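Inositol dehydrogenase (Lactobacillus casei, PDB 4MKX) probably catalyses the NAD-dependent oxidation of scyllo-inositol, as a sugar alcohol dehydrogenase of the Gfo/Idh/MocA family with a Rossmann fold. Local coordinates at residues K16-I22 / H42-A48; S90-L94 / S109-L115; R141-Y147 / H260-E264; G189-L193 / A338-Q342; K209-W215 / A237-D243. One frame throughout, in Å; residues are numbered along the deposited sequence.

Contact 1. Residues K16-I22 / H42-A48; sequences KTIKIGI and HAKLQAA
Two neighbouring parallel strands, 18-22 and 43-48, pair in the six-stranded sheet of the nucleotide-binding domain. Their axes come within 4.5 Å, with 26° between their N-to-C directions. Both strands are extended except at Gln46 (phi/psi -96/-39), and the chain enters the second through His42 at 63/30. The hydrogen bonds start with Ile18 N to His42 O (2.9 Å) and Lys44 N to Ile18 O (3.0 Å), then Ile20 N to Lys44 O (2.8 Å) and Gln46 N to Ile20 O (2.9 Å). Ile18, Lys19 and Ile20 lie beside Ala43, Lys44 and Leu45. At Gln46 a beta bulge shifts the register by one, so that Gly21 pairs with Ala47 (CA-CA 4.3 Å) and Ile22 with Ala48; Ile20 O also takes a weak bond from Ala47 N (3.3 Å), and Ile22 N reaches Ala47 O (3.0 Å). The strands are joined through helix 27-38 as a beta-alpha-beta crossover, the opening unit of a Rossmann fold, and Ile22 touches the probable GxGxxG dinucleotide-binding turn. Ile20 (mt), Ile22 (tt), Leu45 (tp), Ala43 and Ala48 share the face covered by that helix: Ile22 CG2 lies 4.0 Å from Ala48 CB and 4.1 Å from Leu45 CD1. On the other face Lys19 and Lys44 run side by side; Lys19 forms a salt bridge with Asp80, and Gln46 NE2 bonds to Glu67.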
# COMPACT_ATOMS: atom_id res chain seq x y z
N LYS A 16 -6.70 18.61 41.99
CA LYS A 16 -5.70 19.64 41.77
C LYS A 16 -4.58 19.25 40.80
O LYS A 16 -4.83 18.69 39.73
CB LYS A 16 -5.11 20.11 43.11
CG LYS A 16 -4.66 21.57 43.13
CD LYS A 16 -4.95 22.24 44.46
CE LYS A 16 -3.68 22.45 45.28
NZ LYS A 16 -3.12 21.17 45.80
N THR A 17 -3.35 19.57 41.19
CA THR A 17 -2.18 19.38 40.34
C THR A 17 -1.23 18.38 40.99
O THR A 17 -0.82 18.57 42.14
CB THR A 17 -1.45 20.71 40.15
OG1 THR A 17 -2.33 21.67 39.56
CG2 THR A 17 -0.24 20.53 39.25
N ILE A 18 -0.89 17.33 40.26
CA ILE A 18 0.05 16.32 40.75
C ILE A 18 1.47 16.82 40.52
O ILE A 18 1.86 17.07 39.38
CB ILE A 18 -0.13 14.99 40.00
CG1 ILE A 18 -1.57 14.50 40.11
CG2 ILE A 18 0.85 13.93 40.52
CD1 ILE A 18 -2.02 14.23 41.53
N LYS A 19 2.25 16.98 41.59
CA LYS A 19 3.64 17.41 41.43
C LYS A 19 4.52 16.18 41.30
O LYS A 19 4.43 15.26 42.10
CB LYS A 19 4.08 18.25 42.63
CG LYS A 19 3.36 19.59 42.71
CD LYS A 19 3.58 20.26 44.06
CE LYS A 19 2.77 21.54 44.16
NZ LYS A 19 2.22 21.73 45.54
N ILE A 20 5.36 16.17 40.27
CA ILE A 20 6.12 14.97 39.93
C ILE A 20 7.61 15.22 40.03
O ILE A 20 8.09 16.27 39.63
CB ILE A 20 5.77 14.52 38.50
CG1 ILE A 20 4.27 14.18 38.43
CG2 ILE A 20 6.62 13.31 38.07
CD1 ILE A 20 3.79 13.77 37.08
N GLY A 21 8.34 14.25 40.57
CA GLY A 21 9.79 14.32 40.50
C GLY A 21 10.29 13.24 39.57
O GLY A 21 9.72 12.15 39.52
N ILE A 22 11.35 13.53 38.83
CA ILE A 22 11.89 12.59 37.87
C ILE A 22 13.34 12.27 38.20
O ILE A 22 14.09 13.12 38.68
CB ILE A 22 11.74 13.11 36.41
CG1 ILE A 22 12.07 12.00 35.41
CG2 ILE A 22 12.61 14.34 36.16
CD1 ILE A 22 11.61 12.31 33.98
N HIS A 42 -2.98 18.69 34.52
CA HIS A 42 -3.04 18.46 35.96
C HIS A 42 -1.73 17.93 36.52
O HIS A 42 -1.72 17.20 37.51
CB HIS A 42 -4.18 17.51 36.34
CG HIS A 42 -5.51 17.91 35.79
ND1 HIS A 42 -6.00 19.20 35.91
CD2 HIS A 42 -6.45 17.20 35.13
CE1 HIS A 42 -7.20 19.26 35.34
NE2 HIS A 42 -7.49 18.06 34.86
N ALA A 43 -0.62 18.31 35.90
CA ALA A 43 0.68 17.86 36.37
C ALA A 43 1.69 18.99 36.31
O ALA A 43 1.61 19.89 35.47
CB ALA A 43 1.16 16.68 35.54
N LYS A 44 2.66 18.93 37.22
CA LYS A 44 3.74 19.88 37.25
C LYS A 44 5.03 19.10 37.46
O LYS A 44 5.09 18.23 38.32
CB LYS A 44 3.53 20.83 38.43
CG LYS A 44 4.65 21.81 38.67
CD LYS A 44 4.29 22.72 39.84
CE LYS A 44 5.44 23.63 40.21
NZ LYS A 44 5.94 24.40 39.04
N LEU A 45 6.06 19.41 36.67
CA LEU A 45 7.37 18.82 36.94
C LEU A 45 8.06 19.67 38.00
O LEU A 45 8.53 20.78 37.71
CB LEU A 45 8.23 18.74 35.67
CG LEU A 45 9.49 17.88 35.82
CD1 LEU A 45 9.12 16.44 36.04
CD2 LEU A 45 10.38 18.02 34.61
N GLN A 46 8.09 19.15 39.21
CA GLN A 46 8.51 19.91 40.39
C GLN A 46 9.98 19.70 40.71
O GLN A 46 10.69 20.63 41.10
CB GLN A 46 7.65 19.49 41.58
CG GLN A 46 8.13 20.04 42.91
CD GLN A 46 7.82 21.52 43.08
OE1 GLN A 46 7.11 22.11 42.28
NE2 GLN A 46 8.35 22.11 44.14
N ALA A 47 10.45 18.46 40.55
CA ALA A 47 11.79 18.12 40.98
C ALA A 47 12.47 17.18 39.99
O ALA A 47 11.79 16.44 39.26
CB ALA A 47 11.76 17.48 42.35
N ALA A 48 13.79 17.22 39.95
CA ALA A 48 14.58 16.32 39.11
C ALA A 48 15.80 15.84 39.90
O ALA A 48 16.36 16.60 40.70
CB ALA A 48 15.02 17.00 37.83

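Contact 2. Residues S90-L94 / S109-L115; sequences SGFHL and SEKPIGL
Ser90, just ahead of helix 93-102, has its CB 3.7 Å from Pro112 CD and its OG 3.7 Å from Leu115 CD1. Gly91 CA lies 4.2 Å from the same Leu115 CD1, and His93 N makes a weak backbone bond to Ser90 O (3.3 Å). His93 then points its side chain into the bend of 109-115. With chi1 -69° and chi2 -176°, its ring directs ND1 as donor to Pro112 O (2.7 Å), which lies at the ring edge, while NE2 bonds to Ser88 O, so both ring nitrogens are engaged by backbone carbonyls. Segment 109-115 runs from the end of strand 106-109 of the Rossmann domain into the loop before helix 117-128 and carries the Glu110-Lys111-Pro112 sequence, with a cis peptide bond before Pro112. This matches the EKP motif of the Gfo/Idh/MocA family, whose lysine in relatives belongs to the active site. Ser109 OG donates to Glu110 O (3.0 Å), Lys111 N to Glu110 OE1 (3.2 Å), and Glu110 OE2 is hydrogen-bonded to His32 NE2. After Pro112 (-79/168) the chain turns at Ile113 (-65/-35) and is fully extended at Gly114 (-178/-177). Leu94 (mt) packs on this last part: Leu94 CD2 is 4.0 Å from Ile113 CG1, and Leu94 CG is 3.9 Å from Gly114 CA, where a CB would collide with Leu94 CD1.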
# COMPACT_ATOMS: atom_id res chain seq x y z
N SER A 90 18.36 0.53 34.27
CA SER A 90 17.52 -0.56 34.77
C SER A 90 18.00 -1.13 36.10
O SER A 90 17.19 -1.65 36.88
CB SER A 90 17.50 -1.69 33.74
OG SER A 90 18.83 -2.01 33.37
N GLY A 91 19.30 -1.05 36.36
CA GLY A 91 19.85 -1.59 37.59
C GLY A 91 19.39 -0.87 38.84
O GLY A 91 19.54 -1.39 39.94
N PHE A 92 18.80 0.32 38.68
CA PHE A 92 18.39 1.14 39.83
C PHE A 92 16.89 1.14 40.06
O PHE A 92 16.42 1.66 41.07
CB PHE A 92 18.85 2.59 39.63
CG PHE A 92 20.33 2.76 39.54
CD1 PHE A 92 21.10 2.85 40.69
CD2 PHE A 92 20.96 2.81 38.31
CE1 PHE A 92 22.47 3.00 40.62
CE2 PHE A 92 22.34 2.96 38.23
CZ PHE A 92 23.09 3.06 39.38
N HIS A 93 16.13 0.58 39.12
CA HIS A 93 14.67 0.64 39.20
C HIS A 93 14.10 0.10 40.50
O HIS A 93 13.32 0.78 41.16
CB HIS A 93 14.01 -0.04 38.00
CG HIS A 93 14.21 0.69 36.71
ND1 HIS A 93 13.63 0.29 35.53
CD2 HIS A 93 14.93 1.80 36.42
CE1 HIS A 93 13.99 1.12 34.56
NE2 HIS A 93 14.78 2.04 35.08
N LEU A 94 14.48 -1.11 40.89
CA LEU A 94 13.90 -1.74 42.07
C LEU A 94 14.14 -0.95 43.35
O LEU A 94 13.21 -0.74 44.13
CB LEU A 94 14.41 -3.17 42.25
CG LEU A 94 14.05 -4.10 41.09
CD1 LEU A 94 14.64 -5.47 41.33
CD2 LEU A 94 12.55 -4.22 40.97
N SER A 109 7.37 3.64 36.63
CA SER A 109 8.72 3.19 36.34
C SER A 109 8.83 2.78 34.89
O SER A 109 7.96 2.10 34.38
CB SER A 109 9.08 2.00 37.23
OG SER A 109 10.36 1.50 36.91
N GLU A 110 9.91 3.19 34.23
CA GLU A 110 10.20 2.61 32.92
C GLU A 110 10.50 1.13 33.02
O GLU A 110 10.85 0.61 34.09
CB GLU A 110 11.38 3.32 32.24
CG GLU A 110 10.95 4.50 31.38
CD GLU A 110 10.02 4.08 30.25
OE1 GLU A 110 10.07 2.91 29.83
OE2 GLU A 110 9.24 4.93 29.78
N LYS A 111 10.35 0.43 31.90
CA LYS A 111 10.79 -0.95 31.81
C LYS A 111 12.31 -1.03 31.81
O LYS A 111 12.99 -0.05 31.50
CB LYS A 111 10.21 -1.59 30.53
CG LYS A 111 10.72 -0.98 29.21
CD LYS A 111 11.99 -1.69 28.69
CE LYS A 111 12.64 -0.92 27.54
NZ LYS A 111 13.94 -1.52 27.14
N PRO A 112 12.86 -2.20 32.17
CA PRO A 112 12.19 -3.35 32.79
C PRO A 112 12.01 -3.02 34.25
O PRO A 112 12.61 -2.05 34.72
CB PRO A 112 13.21 -4.47 32.65
CG PRO A 112 14.53 -3.79 32.67
CD PRO A 112 14.31 -2.43 32.02
N ILE A 113 11.21 -3.79 34.97
CA ILE A 113 11.04 -3.51 36.39
C ILE A 113 12.36 -3.70 37.14
O ILE A 113 12.69 -2.96 38.07
CB ILE A 113 9.90 -4.34 37.01
CG1 ILE A 113 9.54 -3.83 38.41
CG2 ILE A 113 10.22 -5.85 37.02
CD1 ILE A 113 8.23 -4.39 38.92
N GLY A 114 13.13 -4.69 36.70
CA GLY A 114 14.39 -5.02 37.33
C GLY A 114 15.03 -6.16 36.55
O GLY A 114 14.47 -6.60 35.53
N LEU A 115 16.18 -6.63 37.02
CA LEU A 115 16.97 -7.61 36.26
C LEU A 115 17.10 -8.97 36.95
O LEU A 115 17.39 -9.98 36.30
CB LEU A 115 18.36 -7.04 36.00
CG LEU A 115 18.33 -5.67 35.32
CD1 LEU A 115 19.70 -5.06 35.29
CD2 LEU A 115 17.77 -5.82 33.92

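Contact 3. Residues R141-Y147 / H260-E264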
# COMPACT_ATOMS: atom_id res chain seq x y z
N ARG A 141 3.30 0.60 24.48
CA ARG A 141 2.56 0.11 23.32
C ARG A 141 1.10 -0.16 23.68
O ARG A 141 0.22 -0.06 22.84
CB ARG A 141 3.21 -1.14 22.74
CG ARG A 141 4.60 -0.88 22.21
CD ARG A 141 5.07 -2.06 21.41
NE ARG A 141 6.49 -1.98 21.15
CZ ARG A 141 7.19 -2.96 20.58
NH1 ARG A 141 6.58 -4.07 20.19
NH2 ARG A 141 8.50 -2.82 20.41
N ARG A 142 0.83 -0.42 24.96
CA ARG A 142 -0.55 -0.58 25.38
C ARG A 142 -1.36 0.70 25.24
O ARG A 142 -2.59 0.65 25.27
CB ARG A 142 -0.62 -1.06 26.83
CG ARG A 142 0.02 -2.42 27.05
CD ARG A 142 -0.43 -2.96 28.38
NE ARG A 142 0.28 -4.16 28.78
CZ ARG A 142 -0.18 -4.99 29.70
NH1 ARG A 142 -1.33 -4.72 30.29
NH2 ARG A 142 0.51 -6.08 30.03
N PHE A 143 -0.68 1.84 25.08
CA PHE A 143 -1.38 3.11 24.91
C PHE A 143 -1.33 3.66 23.50
O PHE A 143 -1.89 4.72 23.21
CB PHE A 143 -0.81 4.15 25.88
CG PHE A 143 -1.10 3.81 27.31
CD1 PHE A 143 -0.24 2.99 28.02
CD2 PHE A 143 -2.25 4.29 27.92
CE1 PHE A 143 -0.51 2.67 29.33
CE2 PHE A 143 -2.52 3.96 29.23
CZ PHE A 143 -1.66 3.15 29.93
N ASP A 144 -0.69 2.92 22.60
CA ASP A 144 -0.56 3.37 21.22
C ASP A 144 -1.88 3.16 20.48
O ASP A 144 -2.50 2.11 20.63
CB ASP A 144 0.54 2.54 20.54
CG ASP A 144 0.66 2.85 19.07
OD1 ASP A 144 1.17 3.94 18.72
OD2 ASP A 144 0.27 2.01 18.25
N ASP A 145 -2.29 4.16 19.70
CA ASP A 145 -3.58 4.11 19.03
C ASP A 145 -3.73 2.90 18.13
O ASP A 145 -4.79 2.29 18.11
CB ASP A 145 -3.84 5.39 18.24
CG ASP A 145 -4.25 6.56 19.12
OD1 ASP A 145 -4.70 6.34 20.27
OD2 ASP A 145 -4.15 7.71 18.63
N SER A 146 -2.68 2.53 17.39
CA SER A 146 -2.81 1.40 16.47
C SER A 146 -2.89 0.06 17.21
O SER A 146 -3.69 -0.81 16.86
CB SER A 146 -1.70 1.40 15.40
OG SER A 146 -1.81 2.55 14.57
N TYR A 147 -2.07 -0.10 18.24
CA TYR A 147 -2.13 -1.30 19.07
C TYR A 147 -3.49 -1.42 19.76
O TYR A 147 -4.04 -2.53 19.84
CB TYR A 147 -1.01 -1.34 20.12
CG TYR A 147 0.29 -1.89 19.55
CD1 TYR A 147 0.53 -3.25 19.48
CD2 TYR A 147 1.27 -1.03 19.06
CE1 TYR A 147 1.71 -3.75 18.95
CE2 TYR A 147 2.44 -1.51 18.51
CZ TYR A 147 2.66 -2.88 18.46
OH TYR A 147 3.84 -3.37 17.92
N HIS A 260 11.86 -0.24 12.85
CA HIS A 260 10.86 -1.21 12.41
C HIS A 260 10.28 -1.93 13.61
O HIS A 260 10.92 -2.80 14.19
CB HIS A 260 11.44 -2.23 11.43
CG HIS A 260 10.40 -3.10 10.80
ND1 HIS A 260 9.96 -2.91 9.50
CD2 HIS A 260 9.69 -4.14 11.29
CE1 HIS A 260 9.05 -3.82 9.21
NE2 HIS A 260 8.86 -4.58 10.27
N VAL A 261 9.06 -1.55 13.98
CA VAL A 261 8.32 -2.24 15.03
C VAL A 261 6.99 -2.66 14.42
O VAL A 261 6.20 -1.83 13.98
CB VAL A 261 8.09 -1.34 16.26
CG1 VAL A 261 7.14 -2.00 17.23
CG2 VAL A 261 9.42 -1.10 16.95
N GLU A 262 6.78 -3.96 14.36
CA GLU A 262 5.66 -4.52 13.62
C GLU A 262 5.14 -5.69 14.44
O GLU A 262 5.93 -6.45 15.00
CB GLU A 262 6.14 -5.03 12.25
CG GLU A 262 5.04 -5.73 11.42
CD GLU A 262 5.58 -6.51 10.26
OE1 GLU A 262 6.83 -6.62 10.13
OE2 GLU A 262 4.77 -7.04 9.46
N THR A 263 3.82 -5.81 14.53
CA THR A 263 3.23 -6.96 15.22
C THR A 263 2.13 -7.54 14.35
O THR A 263 1.22 -6.84 13.93
CB THR A 263 2.65 -6.54 16.57
OG1 THR A 263 3.72 -6.01 17.37
CG2 THR A 263 2.08 -7.74 17.30
N GLU A 264 2.23 -8.84 14.12
CA GLU A 264 1.28 -9.57 13.30
C GLU A 264 0.53 -10.55 14.19
O GLU A 264 1.15 -11.25 15.00
CB GLU A 264 2.05 -10.35 12.24
CG GLU A 264 1.29 -11.42 11.53
CD GLU A 264 2.21 -12.21 10.64
OE1 GLU A 264 2.54 -11.70 9.55
OE2 GLU A 264 2.64 -13.31 11.04
O HOH W 1 4.04 -1.01 15.59
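A tyrosine hydroxyl set against a sheet strand, rather than backbone pairing, defines this buried junction between the start of helix 145-155 and strand 260-267 of the C-terminal domain. Tyr147 OH and Thr263 OG1 are hydrogen-bonded at 2.7 Å, near the plane of the ring, and Thr263 OG1 is also bonded to Ser167 OG. Tyr147 OH lies 3.6 Å from Val261 CG1. A water donates to Val261 O (2.8 Å) and makes a weak bond with Tyr147 OH (3.3 Å). Val261 CG1 also rests over one face of the Arg141 guanidinium, 3.5 Å from its CZ; the charge is met by Asp199, and Arg141 NH2 bonds to Ser169 OG. Asp144 N-caps the helix that carries Tyr147: its OD2 accepts from Tyr147 N (3.2 Å) and weakly from Ser146 N (3.1 Å). Glu262 points away from this junction; its OE1 accepts from His260 NE2 (2.9 Å) and pairs with Arg273 of a neighbouring subunit, while OE2 binds Arg166. Strand 260-267 runs between strands 162-172 and 271-274, and Val202 of helix 197-207 packs against both Tyr147 and Thr263.

Contact 4. Residues G189-L193 / A338-Q342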
# COMPACT_ATOMS: atom_id res chain seq x y z
N GLY A 189 23.36 -5.69 28.54
CA GLY A 189 22.35 -6.51 29.17
C GLY A 189 21.83 -7.61 28.26
O GLY A 189 21.25 -8.59 28.72
N GLY A 190 22.04 -7.44 26.96
CA GLY A 190 21.60 -8.41 25.98
C GLY A 190 20.61 -7.83 24.99
O GLY A 190 20.02 -6.78 25.24
N LEU A 191 20.43 -8.52 23.87
CA LEU A 191 19.51 -8.07 22.84
C LEU A 191 18.04 -8.23 23.22
O LEU A 191 17.23 -7.33 23.00
CB LEU A 191 19.78 -8.82 21.53
CG LEU A 191 18.92 -8.47 20.32
CD1 LEU A 191 19.23 -7.08 19.83
CD2 LEU A 191 19.14 -9.49 19.20
N PHE A 192 17.70 -9.38 23.79
CA PHE A 192 16.30 -9.66 24.06
C PHE A 192 15.81 -8.86 25.26
O PHE A 192 14.65 -8.43 25.30
CB PHE A 192 16.09 -11.17 24.23
CG PHE A 192 16.51 -11.96 23.02
CD1 PHE A 192 15.70 -11.99 21.88
CD2 PHE A 192 17.70 -12.68 23.01
CE1 PHE A 192 16.08 -12.71 20.76
CE2 PHE A 192 18.08 -13.40 21.88
CZ PHE A 192 17.27 -13.41 20.75
N LEU A 193 16.69 -8.64 26.22
CA LEU A 193 16.38 -7.79 27.36
C LEU A 193 16.13 -6.36 26.90
O LEU A 193 15.18 -5.70 27.33
CB LEU A 193 17.54 -7.80 28.36
CG LEU A 193 17.22 -7.34 29.77
CD1 LEU A 193 16.72 -8.52 30.58
CD2 LEU A 193 18.45 -6.69 30.41
N ALA A 338 12.46 -12.69 28.94
CA ALA A 338 13.66 -12.15 28.30
C ALA A 338 14.92 -12.88 28.76
O ALA A 338 15.81 -13.18 27.96
CB ALA A 338 13.77 -10.64 28.54
N LEU A 339 15.02 -13.17 30.06
CA LEU A 339 16.13 -13.97 30.57
C LEU A 339 16.15 -15.37 29.95
O LEU A 339 17.21 -15.90 29.65
CB LEU A 339 16.03 -14.09 32.09
CG LEU A 339 16.27 -12.78 32.84
CD1 LEU A 339 16.03 -13.00 34.32
CD2 LEU A 339 17.68 -12.27 32.58
N ALA A 340 14.97 -15.95 29.78
CA ALA A 340 14.85 -17.27 29.18
C ALA A 340 15.33 -17.25 27.73
O ALA A 340 15.98 -18.20 27.29
CB ALA A 340 13.42 -17.77 29.26
N LEU A 341 15.00 -16.19 27.01
CA LEU A 341 15.46 -16.04 25.63
C LEU A 341 16.97 -15.91 25.58
O LEU A 341 17.63 -16.49 24.72
CB LEU A 341 14.81 -14.82 24.96
CG LEU A 341 13.33 -14.93 24.65
CD1 LEU A 341 12.77 -13.55 24.31
CD2 LEU A 341 13.09 -15.88 23.49
N GLN A 342 17.54 -15.16 26.52
CA GLN A 342 18.98 -15.00 26.58
C GLN A 342 19.67 -16.32 26.90
O GLN A 342 20.74 -16.63 26.35
CB GLN A 342 19.36 -13.98 27.65
CG GLN A 342 20.54 -13.15 27.27
CD GLN A 342 20.25 -12.29 26.06
OE1 GLN A 342 19.30 -11.49 26.05
NE2 GLN A 342 21.06 -12.45 25.02
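The ring of Phe192 lies against Leu341, with Leu341 CB over its face in a CH-pi contact: 4.3 Å from the centroid, 28° off the normal, and 3.9 Å from Phe192 CG. This is helix-to-helix packing, the short helix 191-195 against the long helix 328-347, both lying against the large mixed sheet; Phe192 also touches Ala216 of strand 211-219, and Leu341 reaches Val214 there. One turn earlier on the long helix, Ala338 offers a small surface: its CB is 4.0 Å from both Leu193 CA and Phe192 O and 4.2 Å from Leu193 CD1. Leu193 CD1 is also 4.4 Å from Leu339 CD2. At the polar edge the side chain of Gln342 folds back over the start of the short helix, where Gly190 is the N-cap residue; a CB on Gly190 would clash with Gln342 OE1. Gln342 OE1 lies 3.8 Å from Gly190 CA and 3.6 Å from Phe192 CD2, and accepts a weak hydrogen bond from Phe192 N at 3.5 Å.

Contact 5. Residues K209-W215 / A237-D243; sequences KEIDKVW and ALMQLED
Strands 211-215 and 237-241 are antiparallel neighbours in the mixed sheet of the Gfo/Idh/MocA C-terminal domain, with axes 4.5 Å apart at closest approach and 151° between their directions. Trp215 and Leu238 form a hydrogen-bonded pair, Trp215 N to Leu238 O at 3.1 Å and Leu238 N to Trp215 O at 3.0 Å. Lys213 and Gln240 form the next, Gln240 N to Lys213 O at 2.9 Å and Lys213 N to Gln240 O at 3.2 Å. Gln240 O also accepts from Asp212 N (2.9 Å): two residues facing one, a classic beta bulge, with Asp212 at -93/-64. Past it Ile211 and Leu241 form a non-hydrogen-bonded pair (CA-CA 4.2 Å). Glu242 N donates to Glu210 O (3.0 Å), and Glu210 N makes a weak bond to Glu242 OE2 (3.4 Å); the Glu210 carboxylate forms a salt bridge with Arg204. A water donates to Asp212 OD2 and Leu241 O, each 2.9 Å away. Lys209 NZ forms salt bridges with Asp243 OD2 (3.0 Å) and Asp161; Asp243 OD2 also meets Arg221 of a neighbouring subunit. Gln240 OE1 bonds to Asn348 of that subunit, and Trp215 NE1 to Asn348 of its own chain. Val214 CG1 (rotamer m) packs 3.6 Å from Met239 CG (mtm). Helices 197-207 and 328-347 cover this Val214-Met239 face, while strands 246-252 and 351-352 flank the pair.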
# COMPACT_ATOMS: atom_id res chain seq x y z
N LYS A 209 -2.18 -15.20 27.95
CA LYS A 209 -1.51 -16.47 28.23
C LYS A 209 -0.03 -16.24 28.55
O LYS A 209 0.51 -15.17 28.26
CB LYS A 209 -1.68 -17.40 27.01
CG LYS A 209 -3.12 -17.41 26.44
CD LYS A 209 -3.20 -17.95 24.99
CE LYS A 209 -4.62 -17.81 24.39
NZ LYS A 209 -4.74 -18.30 22.97
N GLU A 210 0.62 -17.23 29.17
CA GLU A 210 2.05 -17.13 29.49
C GLU A 210 2.91 -17.91 28.49
O GLU A 210 2.40 -18.80 27.79
CB GLU A 210 2.37 -17.66 30.89
CG GLU A 210 1.71 -16.93 32.05
CD GLU A 210 1.91 -15.43 32.02
OE1 GLU A 210 3.05 -14.96 31.77
OE2 GLU A 210 0.91 -14.72 32.26
N ILE A 211 4.19 -17.59 28.44
CA ILE A 211 5.14 -18.27 27.54
C ILE A 211 5.74 -19.49 28.25
O ILE A 211 6.24 -19.37 29.37
CB ILE A 211 6.27 -17.32 27.10
CG1 ILE A 211 5.68 -16.13 26.33
CG2 ILE A 211 7.30 -18.06 26.26
CD1 ILE A 211 6.49 -14.86 26.44
N ASP A 212 5.71 -20.64 27.59
CA ASP A 212 6.17 -21.90 28.19
C ASP A 212 7.62 -22.19 27.87
O ASP A 212 8.47 -22.24 28.76
CB ASP A 212 5.28 -23.06 27.75
CG ASP A 212 5.65 -24.37 28.45
OD1 ASP A 212 6.14 -24.31 29.59
OD2 ASP A 212 5.43 -25.44 27.86
N LYS A 213 7.94 -22.40 26.59
CA LYS A 213 9.32 -22.68 26.25
C LYS A 213 9.76 -21.91 25.02
O LYS A 213 8.93 -21.54 24.19
CB LYS A 213 9.58 -24.17 26.09
CG LYS A 213 8.66 -24.87 25.12
CD LYS A 213 8.95 -26.37 25.09
CE LYS A 213 8.46 -27.06 26.34
NZ LYS A 213 8.89 -28.48 26.41
N VAL A 214 11.05 -21.64 24.94
CA VAL A 214 11.61 -20.79 23.90
C VAL A 214 12.92 -21.35 23.37
O VAL A 214 13.64 -22.08 24.06
CB VAL A 214 11.91 -19.36 24.44
CG1 VAL A 214 10.66 -18.75 25.05
CG2 VAL A 214 13.02 -19.39 25.47
N TRP A 215 13.23 -21.02 22.12
CA TRP A 215 14.56 -21.23 21.57
C TRP A 215 14.89 -19.92 20.87
O TRP A 215 14.02 -19.32 20.25
CB TRP A 215 14.57 -22.39 20.57
CG TRP A 215 15.93 -22.69 19.97
CD1 TRP A 215 17.14 -22.64 20.61
CD2 TRP A 215 16.20 -23.07 18.62
NE1 TRP A 215 18.14 -22.98 19.74
CE2 TRP A 215 17.60 -23.23 18.50
CE3 TRP A 215 15.40 -23.28 17.49
CZ2 TRP A 215 18.21 -23.62 17.31
CZ3 TRP A 215 16.01 -23.67 16.30
CH2 TRP A 215 17.40 -23.83 16.22
N ALA A 237 13.57 -15.71 17.63
CA ALA A 237 13.12 -16.67 18.62
C ALA A 237 11.80 -17.28 18.24
O ALA A 237 10.94 -16.64 17.63
CB ALA A 237 13.03 -15.99 19.99
N LEU A 238 11.62 -18.54 18.64
CA LEU A 238 10.34 -19.20 18.50
C LEU A 238 9.89 -19.57 19.91
O LEU A 238 10.69 -20.02 20.72
CB LEU A 238 10.49 -20.46 17.65
CG LEU A 238 9.23 -21.27 17.39
CD1 LEU A 238 8.19 -20.44 16.64
CD2 LEU A 238 9.63 -22.52 16.59
N MET A 239 8.62 -19.35 20.20
CA MET A 239 8.11 -19.54 21.55
C MET A 239 6.81 -20.32 21.49
O MET A 239 5.97 -20.10 20.62
CB MET A 239 7.88 -18.18 22.21
CG MET A 239 9.09 -17.29 22.16
SD MET A 239 8.94 -15.86 23.23
CE MET A 239 7.52 -15.09 22.50
N GLN A 240 6.65 -21.24 22.44
CA GLN A 240 5.42 -21.98 22.54
C GLN A 240 4.79 -21.50 23.83
O GLN A 240 5.43 -21.51 24.88
CB GLN A 240 5.74 -23.46 22.65
CG GLN A 240 4.54 -24.37 22.58
CD GLN A 240 4.99 -25.81 22.36
OE1 GLN A 240 5.84 -26.32 23.09
NE2 GLN A 240 4.43 -26.46 21.35
N LEU A 241 3.53 -21.07 23.74
CA LEU A 241 2.85 -20.56 24.93
C LEU A 241 2.12 -21.72 25.62
O LEU A 241 2.10 -22.84 25.10
CB LEU A 241 1.88 -19.45 24.55
CG LEU A 241 2.43 -18.03 24.36
CD1 LEU A 241 3.59 -17.95 23.36
CD2 LEU A 241 1.31 -17.09 23.96
N GLU A 242 1.53 -21.45 26.78
CA GLU A 242 0.94 -22.52 27.61
C GLU A 242 -0.15 -23.36 26.94
O GLU A 242 -0.32 -24.54 27.28
CB GLU A 242 0.40 -21.93 28.91
CG GLU A 242 -0.92 -21.20 28.73
CD GLU A 242 -1.32 -20.43 29.96
OE1 GLU A 242 -0.99 -20.87 31.09
OE2 GLU A 242 -1.97 -19.37 29.80
N ASP A 243 -0.88 -22.78 25.99
CA ASP A 243 -1.96 -23.50 25.32
C ASP A 243 -1.55 -23.93 23.91
O ASP A 243 -2.40 -24.22 23.07
CB ASP A 243 -3.21 -22.63 25.23
CG ASP A 243 -3.00 -21.41 24.37
OD1 ASP A 243 -1.90 -20.82 24.49
OD2 ASP A 243 -3.91 -21.06 23.60
O HOH W 2 3.07 -25.42 26.15

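Contacts 1 and 2 come first along the chain, both in the Rossmann domain, their centres 21 Å apart. Contact 5 belongs to the mixed sheet of the C-terminal half, which contact 3 also reaches, 20 Å away between centres; both touch the same neighbouring subunit, so this sheet takes part in the assembly. Contact 5 is nested within the loops closed by contacts 3 and 4, whose segments alternate. Contact 4 links the two halves: Leu193 CD2 meets Leu115 CD2 of contact 2 at 3.7 Å, while Leu341 CD2 packs 3.5 Å from Ala237 CB of contact 5. Contact 1 lies about 40 Å from contact 5, centre to centre, across the chain's centre.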